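Local coordinates for betaine aldehyde dehydrogenase (Staphylococcus aureus subsp. aureus COL, PDB 4QTO), which probably catalyses the NAD-dependent oxidation of betaine aldehyde to glycine betaine, as a tetrameric member of the aldehyde dehydrogenase family, at residues R116-L126 and G345-I356; L333-G343 and L390-V400. All coordinates share one frame; numbering follows the deposited sequence.

Contact 1. Residues R116-L126 and G345-I356; sequences RLETLDTGKTL and GFDADTEMGPVI
Arg116 and Phe346 meet along the last turns of helix 111-122, where the guanidinium and phenyl planes are only 6° apart but the group is displaced obliquely from the ring, with NH2 3.8 Å from Phe346 CD1. An extended chain from CG to NE carries the group that far; Glu112 pairs with NE, and a water links NH2 to Phe346 O. One turn on, Thr119 sets its methyl over the centre of the same ring, a CH-pi contact with CG2 3.7 Å from the centroid. Threonine suits this place because its other branch is polar: with CG2 anti to the backbone N, OG1 turns to Lys124 O at 2.8 Å and also meets Ser129. Leu120 adds CD1 beside Phe346 CE2. At the helix end, Ile356 CD1 packs against the backbone at Thr122, 3.6 Å from Thr122 O, while a water donates to both Thr122 O and Pro354 O. Gly123 leaves the helix with positive phi (91°), a conformation easy for glycine, and it packs against Pro354, whose CD is 3.5 Å from Gly123 O; a side chain here would run into the proline ring. A further water ties Gly123 O to Gly345 N. Beyond Lys124, whose NZ forms a salt bridge with Asp132, the backbones come closest at Thr125 and Gly345, and the missing side chain of Gly345 makes room for the carbonyls of Gly123 and Lys124. Thr125 packs CG2 against Thr350, and Leu126 N donates to Gly345 O (2.9 Å, 157° at the hydrogen), approaching from above the carbonyl plane. Thr125 N-caps helix 126-146, and its OG1 also bonds Glu128. This short connection between two helices supports the loop between helices 323-337 and 358-373 of the aldehyde dehydrogenase fold.

Contact 2. Residues L333-G343 and L390-V400; sequences LIDRVKKIKLG and LKDGLFFEPTV
Val337 presses CG1 against Pro398, 3.8 Å from CB and 3.4 Å from the carbonyl O, while its second methyl, CG2, meets Val400 CG2. The split follows from the valine rotamer: CG1 stands anti to the backbone N (chi1 168°), and the other branch is left beside that N, facing the strand. Leu333, a turn earlier, brings CD2 up to both methyls of Val400, the nearer being CG2 at 4.0 Å. Beta-branched valines suit these positions, since two short methyls fill the gap between helix and strand with little freedom to move. Strand 399-402 belongs to the seven-stranded mixed sheet that also contains strand 318-322, directly followed by helix 323-337, so this is the packing of a helix on its own alpha/beta sheet; Leu302 of helix 294-306 and Val380 of strand 377-380 close in around Val337. Ile340, the last residue of a type I turn that starts at Val337, brings CD1 to 3.9 Å from Pro398 CB as the two side chains pass in opposite directions. The proline is met at another ring atom by Leu342, whose side chain points at the ring, CD1 3.8 Å from Pro398 CD. Its torsions (chi1 -89°, chi2 48°) go with this placing of CD1 and leave CG and CD2 obliquely beside Phe395 CD1, while its CB touches Leu390 CD1. The phenyl ring of Phe395 carries Leu390 CD2 over the centre of one face and, at its edge and in plane, the carbonyl of Gly343, O to CZ 3.4 Å. Arg387 bonds the neighbouring carbonyl of Leu342.

The centres of contacts 1 and 2 lie about 14 Å apart, and their segments alternate along the chain: 116-126, 333-343, 345-356, then 390-400. A single residue separates 333-343 from 345-356, so the chain leaving helix 323-337 serves contact 2 first and contact 1 next. Probable backbone hydrogen bonds join them, Glu351 N to Lys341 O and Val355 N to Leu394 O, both 2.8 Å. Together they tie the seven-stranded sheet, to which contact 2 belongs, through the loop between helices 323-337 and 358-373 to helices 111-122 and 126-146 at contact 1. Both reach the C-terminal residues of the second subunit in the tetramer.

Contact 1. Residues R116-L126 and G345-I356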
# COMPACT_ATOMS: atom_id res chain seq x y z
N ARG A 116 38.34 8.94 2.99
CA ARG A 116 39.61 9.47 2.51
C ARG A 116 39.80 9.25 1.01
O ARG A 116 40.25 10.15 0.29
CB ARG A 116 40.79 8.90 3.33
CG ARG A 116 40.75 9.36 4.76
CD ARG A 116 41.90 8.82 5.61
NE ARG A 116 41.82 9.43 6.94
CZ ARG A 116 42.30 10.63 7.26
NH1 ARG A 116 42.16 11.09 8.50
NH2 ARG A 116 42.95 11.39 6.36
N LEU A 117 39.46 8.07 0.52
CA LEU A 117 39.57 7.76 -0.89
C LEU A 117 38.65 8.67 -1.72
O LEU A 117 39.03 9.14 -2.80
CB LEU A 117 39.21 6.29 -1.09
CG LEU A 117 39.50 5.72 -2.46
CD1 LEU A 117 40.96 5.96 -2.80
CD2 LEU A 117 39.13 4.25 -2.53
N GLU A 118 37.44 8.95 -1.21
CA GLU A 118 36.49 9.79 -1.93
C GLU A 118 37.00 11.24 -2.00
O GLU A 118 36.91 11.88 -3.06
CB GLU A 118 35.10 9.72 -1.29
CG GLU A 118 33.95 10.13 -2.22
CD GLU A 118 33.62 9.05 -3.27
OE1 GLU A 118 34.50 8.67 -4.05
OE2 GLU A 118 32.46 8.62 -3.37
N THR A 119 37.59 11.74 -0.92
CA THR A 119 38.15 13.09 -0.92
C THR A 119 39.36 13.16 -1.83
O THR A 119 39.55 14.17 -2.55
CB THR A 119 38.48 13.52 0.53
OG1 THR A 119 37.26 13.94 1.13
CG2 THR A 119 39.47 14.64 0.59
N LEU A 120 40.17 12.10 -1.84
CA LEU A 120 41.35 12.10 -2.71
C LEU A 120 40.94 12.16 -4.18
O LEU A 120 41.53 12.90 -4.97
CB LEU A 120 42.19 10.83 -2.48
CG LEU A 120 43.51 10.76 -3.25
CD1 LEU A 120 44.49 11.77 -2.68
CD2 LEU A 120 44.09 9.36 -3.14
N ASP A 121 39.92 11.38 -4.55
CA ASP A 121 39.48 11.27 -5.94
C ASP A 121 38.65 12.46 -6.42
O ASP A 121 38.74 12.88 -7.59
CB ASP A 121 38.64 9.97 -6.06
CG ASP A 121 38.65 9.33 -7.48
OD1 ASP A 121 39.35 9.81 -8.40
OD2 ASP A 121 37.90 8.31 -7.66
N THR A 122 37.81 13.00 -5.55
CA THR A 122 36.86 14.03 -5.98
C THR A 122 37.12 15.43 -5.49
O THR A 122 36.47 16.37 -5.95
CB THR A 122 35.42 13.69 -5.56
OG1 THR A 122 35.28 13.83 -4.13
CG2 THR A 122 35.02 12.28 -6.01
N GLY A 123 37.98 15.57 -4.47
CA GLY A 123 38.39 16.88 -3.99
C GLY A 123 37.55 17.48 -2.88
O GLY A 123 38.00 18.43 -2.25
N LYS A 124 36.38 16.92 -2.59
CA LYS A 124 35.52 17.53 -1.55
C LYS A 124 36.10 17.32 -0.16
O LYS A 124 36.96 16.47 0.03
CB LYS A 124 34.05 17.08 -1.62
CG LYS A 124 33.78 15.68 -1.17
CD LYS A 124 32.27 15.48 -1.30
CE LYS A 124 31.80 14.31 -0.51
NZ LYS A 124 32.35 13.03 -1.00
N THR A 125 35.63 18.10 0.81
CA THR A 125 36.17 17.99 2.14
C THR A 125 35.98 16.63 2.78
O THR A 125 35.02 15.92 2.51
CB THR A 125 35.63 19.07 3.10
OG1 THR A 125 34.25 18.82 3.38
CG2 THR A 125 35.86 20.46 2.59
N LEU A 126 36.92 16.28 3.65
CA LEU A 126 36.83 15.02 4.36
C LEU A 126 35.55 14.96 5.19
O LEU A 126 34.91 13.90 5.24
CB LEU A 126 38.12 14.82 5.17
CG LEU A 126 38.24 13.47 5.84
CD1 LEU A 126 38.27 12.37 4.79
CD2 LEU A 126 39.50 13.47 6.69
N GLY A 345 40.91 19.37 0.67
CA GLY A 345 39.84 18.71 1.38
C GLY A 345 40.29 17.94 2.62
O GLY A 345 39.48 17.68 3.52
N PHE A 346 41.56 17.55 2.69
CA PHE A 346 42.07 16.86 3.88
C PHE A 346 42.36 17.79 5.04
O PHE A 346 42.55 17.32 6.17
CB PHE A 346 43.31 16.06 3.55
CG PHE A 346 43.01 14.83 2.74
CD1 PHE A 346 42.47 13.71 3.34
CD2 PHE A 346 43.32 14.77 1.38
CE1 PHE A 346 42.22 12.56 2.61
CE2 PHE A 346 43.07 13.62 0.64
CZ PHE A 346 42.52 12.52 1.27
N ASP A 347 42.43 19.10 4.79
CA ASP A 347 42.74 20.08 5.85
C ASP A 347 41.44 20.50 6.55
O ASP A 347 40.47 20.89 5.90
CB ASP A 347 43.49 21.29 5.27
CG ASP A 347 44.93 20.94 4.82
OD1 ASP A 347 45.50 19.93 5.30
OD2 ASP A 347 45.52 21.70 4.01
N ALA A 348 41.43 20.44 7.87
CA ALA A 348 40.23 20.71 8.66
C ALA A 348 39.60 22.08 8.48
O ALA A 348 38.39 22.22 8.62
CB ALA A 348 40.51 20.46 10.14
N ASP A 349 40.41 23.09 8.16
CA ASP A 349 39.91 24.45 7.99
C ASP A 349 39.23 24.70 6.64
O ASP A 349 38.51 25.68 6.47
CB ASP A 349 41.04 25.46 8.12
CG ASP A 349 41.54 25.62 9.54
OD1 ASP A 349 40.92 25.06 10.48
OD2 ASP A 349 42.54 26.34 9.73
N THR A 350 39.46 23.82 5.67
CA THR A 350 38.88 24.00 4.34
C THR A 350 37.35 23.91 4.36
O THR A 350 36.77 23.01 4.97
CB THR A 350 39.43 22.95 3.38
OG1 THR A 350 40.85 23.10 3.28
CG2 THR A 350 38.78 23.07 2.01
N GLU A 351 36.72 24.88 3.70
CA GLU A 351 35.27 24.93 3.56
C GLU A 351 34.84 24.53 2.13
O GLU A 351 33.73 24.03 1.93
CB GLU A 351 34.75 26.31 3.93
CG GLU A 351 34.96 26.60 5.41
CD GLU A 351 34.81 28.05 5.78
OE1 GLU A 351 34.51 28.90 4.91
OE2 GLU A 351 35.06 28.35 6.96
N MET A 352 35.71 24.76 1.15
CA MET A 352 35.41 24.44 -0.23
C MET A 352 36.67 23.98 -0.94
O MET A 352 37.71 24.66 -0.92
CB MET A 352 34.81 25.64 -0.98
CG MET A 352 34.04 25.27 -2.22
SD MET A 352 33.33 26.69 -3.12
CE MET A 352 34.65 26.99 -4.26
N GLY A 353 36.57 22.83 -1.57
CA GLY A 353 37.67 22.29 -2.36
C GLY A 353 37.68 22.75 -3.82
O GLY A 353 36.96 23.68 -4.20
N PRO A 354 38.49 22.10 -4.65
CA PRO A 354 38.56 22.41 -6.06
C PRO A 354 37.41 21.81 -6.85
O PRO A 354 36.60 21.04 -6.29
CB PRO A 354 39.84 21.71 -6.49
CG PRO A 354 39.87 20.50 -5.61
CD PRO A 354 39.35 20.97 -4.29
N VAL A 355 37.32 22.19 -8.13
CA VAL A 355 36.37 21.55 -9.04
C VAL A 355 37.08 20.34 -9.64
O VAL A 355 38.28 20.16 -9.46
CB VAL A 355 35.76 22.49 -10.10
CG1 VAL A 355 34.96 23.60 -9.43
CG2 VAL A 355 36.81 23.06 -11.06
N ILE A 356 36.35 19.53 -10.38
CA ILE A 356 36.80 18.17 -10.67
C ILE A 356 37.87 17.95 -11.72
O ILE A 356 38.67 17.00 -11.60
CB ILE A 356 35.57 17.28 -10.98
CG1 ILE A 356 35.86 15.79 -10.82
CG2 ILE A 356 35.03 17.58 -12.37
CD1 ILE A 356 36.18 15.36 -9.41
O HOH W 1 43.10 14.52 7.16
O HOH W 2 38.97 13.85 -10.73
O HOH W 3 35.95 18.60 -7.45
O HOH W 4 40.79 18.53 -1.99

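Contact 2. Residues L333-G343 and L390-V400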
# COMPACT_ATOMS: atom_id res chain seq x y z
N LEU A 333 25.10 38.12 1.48
CA LEU A 333 25.62 36.94 0.80
C LEU A 333 27.04 37.21 0.28
O LEU A 333 27.97 36.43 0.52
CB LEU A 333 24.70 36.54 -0.34
CG LEU A 333 25.18 35.34 -1.16
CD1 LEU A 333 25.16 34.10 -0.29
CD2 LEU A 333 24.31 35.14 -2.38
N ILE A 334 27.20 38.32 -0.41
CA ILE A 334 28.51 38.70 -0.98
C ILE A 334 29.57 38.82 0.10
O ILE A 334 30.69 38.30 -0.06
CB ILE A 334 28.39 40.00 -1.79
CG1 ILE A 334 27.60 39.73 -3.07
CG2 ILE A 334 29.78 40.54 -2.14
CD1 ILE A 334 27.08 40.98 -3.75
N ASP A 335 29.24 39.47 1.22
CA ASP A 335 30.17 39.61 2.33
C ASP A 335 30.62 38.24 2.86
O ASP A 335 31.79 38.05 3.22
CB ASP A 335 29.52 40.39 3.49
CG ASP A 335 29.35 41.86 3.19
OD1 ASP A 335 29.73 42.33 2.09
OD2 ASP A 335 28.78 42.57 4.07
N ARG A 336 29.70 37.26 2.90
CA ARG A 336 30.07 35.95 3.38
C ARG A 336 30.89 35.18 2.34
O ARG A 336 31.80 34.43 2.70
CB ARG A 336 28.82 35.14 3.74
CG ARG A 336 28.09 35.65 4.97
CD ARG A 336 28.81 35.33 6.27
NE ARG A 336 28.84 33.91 6.58
CZ ARG A 336 27.83 33.22 7.10
NH1 ARG A 336 26.66 33.83 7.34
NH2 ARG A 336 27.98 31.94 7.36
N VAL A 337 30.52 35.30 1.07
CA VAL A 337 31.22 34.59 0.00
C VAL A 337 32.71 34.95 0.01
O VAL A 337 33.56 34.09 -0.21
CB VAL A 337 30.57 34.81 -1.37
CG1 VAL A 337 31.46 34.32 -2.51
CG2 VAL A 337 29.23 34.10 -1.41
N LYS A 338 33.01 36.21 0.33
CA LYS A 338 34.41 36.67 0.40
C LYS A 338 35.23 35.96 1.47
O LYS A 338 36.47 35.94 1.39
CB LYS A 338 34.47 38.18 0.68
CG LYS A 338 33.98 39.04 -0.48
CD LYS A 338 33.94 40.50 -0.07
CE LYS A 338 33.50 41.38 -1.22
NZ LYS A 338 33.42 42.80 -0.79
N LYS A 339 34.57 35.39 2.48
CA LYS A 339 35.23 34.74 3.59
C LYS A 339 35.36 33.22 3.44
O LYS A 339 35.97 32.59 4.29
CB LYS A 339 34.47 35.01 4.88
CG LYS A 339 34.28 36.49 5.23
CD LYS A 339 33.52 36.61 6.54
CE LYS A 339 33.02 38.02 6.81
NZ LYS A 339 34.13 38.99 6.84
N ILE A 340 34.76 32.63 2.41
CA ILE A 340 34.80 31.18 2.22
C ILE A 340 36.25 30.70 2.10
O ILE A 340 37.02 31.26 1.32
CB ILE A 340 33.98 30.73 1.00
CG1 ILE A 340 32.47 31.01 1.24
CG2 ILE A 340 34.20 29.26 0.69
CD1 ILE A 340 31.58 30.66 0.07
N LYS A 341 36.60 29.69 2.89
CA LYS A 341 37.95 29.17 2.92
C LYS A 341 38.19 28.06 1.91
O LYS A 341 37.62 26.96 2.04
CB LYS A 341 38.26 28.67 4.34
CG LYS A 341 38.30 29.78 5.39
CD LYS A 341 38.81 29.24 6.74
CE LYS A 341 39.28 30.35 7.67
NZ LYS A 341 38.22 31.34 7.95
N LEU A 342 39.02 28.33 0.91
CA LEU A 342 39.39 27.35 -0.11
C LEU A 342 40.65 26.61 0.28
O LEU A 342 41.57 27.20 0.86
CB LEU A 342 39.61 28.02 -1.47
CG LEU A 342 38.38 28.16 -2.40
CD1 LEU A 342 37.15 28.72 -1.71
CD2 LEU A 342 38.75 29.00 -3.62
N GLY A 343 40.72 25.34 -0.07
CA GLY A 343 41.93 24.57 0.21
C GLY A 343 41.78 23.08 -0.01
O GLY A 343 40.88 22.62 -0.68
N LEU A 390 46.97 27.28 -3.84
CA LEU A 390 45.83 26.94 -4.70
C LEU A 390 46.23 26.95 -6.18
O LEU A 390 45.48 26.47 -7.02
CB LEU A 390 44.69 27.93 -4.49
CG LEU A 390 44.16 28.14 -3.07
CD1 LEU A 390 43.09 29.20 -3.08
CD2 LEU A 390 43.60 26.86 -2.47
N LYS A 391 47.42 27.44 -6.50
CA LYS A 391 47.80 27.59 -7.90
C LYS A 391 47.94 26.31 -8.71
O LYS A 391 47.67 26.31 -9.90
CB LYS A 391 49.08 28.44 -8.00
CG LYS A 391 49.43 28.87 -9.41
CD LYS A 391 50.17 30.20 -9.38
CE LYS A 391 49.23 31.32 -8.92
NZ LYS A 391 49.82 32.69 -8.91
N ASP A 392 48.33 25.21 -8.08
CA ASP A 392 48.48 23.96 -8.80
C ASP A 392 47.20 23.16 -8.93
O ASP A 392 47.15 22.21 -9.71
CB ASP A 392 49.53 23.07 -8.13
CG ASP A 392 50.93 23.64 -8.24
OD1 ASP A 392 51.18 24.52 -9.10
OD2 ASP A 392 51.79 23.17 -7.47
N GLY A 393 46.18 23.53 -8.15
CA GLY A 393 44.92 22.81 -8.14
C GLY A 393 43.85 23.41 -9.03
O GLY A 393 43.98 24.51 -9.54
N LEU A 394 42.74 22.69 -9.15
CA LEU A 394 41.65 23.10 -10.02
C LEU A 394 40.62 23.95 -9.28
O LEU A 394 39.43 23.66 -9.27
CB LEU A 394 41.00 21.86 -10.63
CG LEU A 394 41.93 21.04 -11.54
CD1 LEU A 394 41.36 19.68 -11.79
CD2 LEU A 394 42.12 21.77 -12.86
N PHE A 395 41.10 25.03 -8.66
CA PHE A 395 40.22 25.90 -7.91
C PHE A 395 39.53 26.97 -8.76
O PHE A 395 40.05 27.43 -9.80
CB PHE A 395 40.98 26.55 -6.75
CG PHE A 395 41.34 25.59 -5.67
CD1 PHE A 395 40.44 25.32 -4.65
CD2 PHE A 395 42.54 24.91 -5.70
CE1 PHE A 395 40.74 24.41 -3.66
CE2 PHE A 395 42.84 23.99 -4.72
CZ PHE A 395 41.95 23.76 -3.69
N PHE A 396 38.33 27.32 -8.31
CA PHE A 396 37.56 28.38 -8.93
C PHE A 396 36.86 29.10 -7.77
O PHE A 396 36.31 28.45 -6.89
CB PHE A 396 36.57 27.86 -9.96
CG PHE A 396 36.02 28.96 -10.82
CD1 PHE A 396 36.71 29.38 -11.95
CD2 PHE A 396 34.85 29.58 -10.49
CE1 PHE A 396 36.24 30.43 -12.72
CE2 PHE A 396 34.37 30.61 -11.27
CZ PHE A 396 35.05 31.04 -12.37
N GLU A 397 36.93 30.43 -7.77
CA GLU A 397 36.39 31.18 -6.66
C GLU A 397 34.88 31.07 -6.53
O GLU A 397 34.18 31.03 -7.54
CB GLU A 397 36.73 32.65 -6.80
CG GLU A 397 38.20 32.98 -6.63
CD GLU A 397 38.52 34.44 -6.97
OE1 GLU A 397 37.72 35.15 -7.65
OE2 GLU A 397 39.64 34.86 -6.61
N PRO A 398 34.37 31.05 -5.29
CA PRO A 398 32.91 31.07 -5.14
C PRO A 398 32.41 32.39 -5.70
O PRO A 398 33.00 33.47 -5.44
CB PRO A 398 32.67 30.91 -3.65
CG PRO A 398 33.97 31.30 -3.02
CD PRO A 398 35.06 30.94 -4.00
N THR A 399 31.33 32.31 -6.46
CA THR A 399 30.88 33.42 -7.28
C THR A 399 29.41 33.74 -7.10
O THR A 399 28.58 32.82 -6.95
CB THR A 399 31.13 33.01 -8.75
OG1 THR A 399 32.51 32.67 -8.94
CG2 THR A 399 30.73 34.08 -9.73
N VAL A 400 29.08 35.04 -7.10
CA VAL A 400 27.68 35.49 -7.04
C VAL A 400 27.46 36.39 -8.28
O VAL A 400 28.23 37.33 -8.53
CB VAL A 400 27.36 36.32 -5.79
CG1 VAL A 400 25.89 36.76 -5.81
CG2 VAL A 400 27.68 35.54 -4.53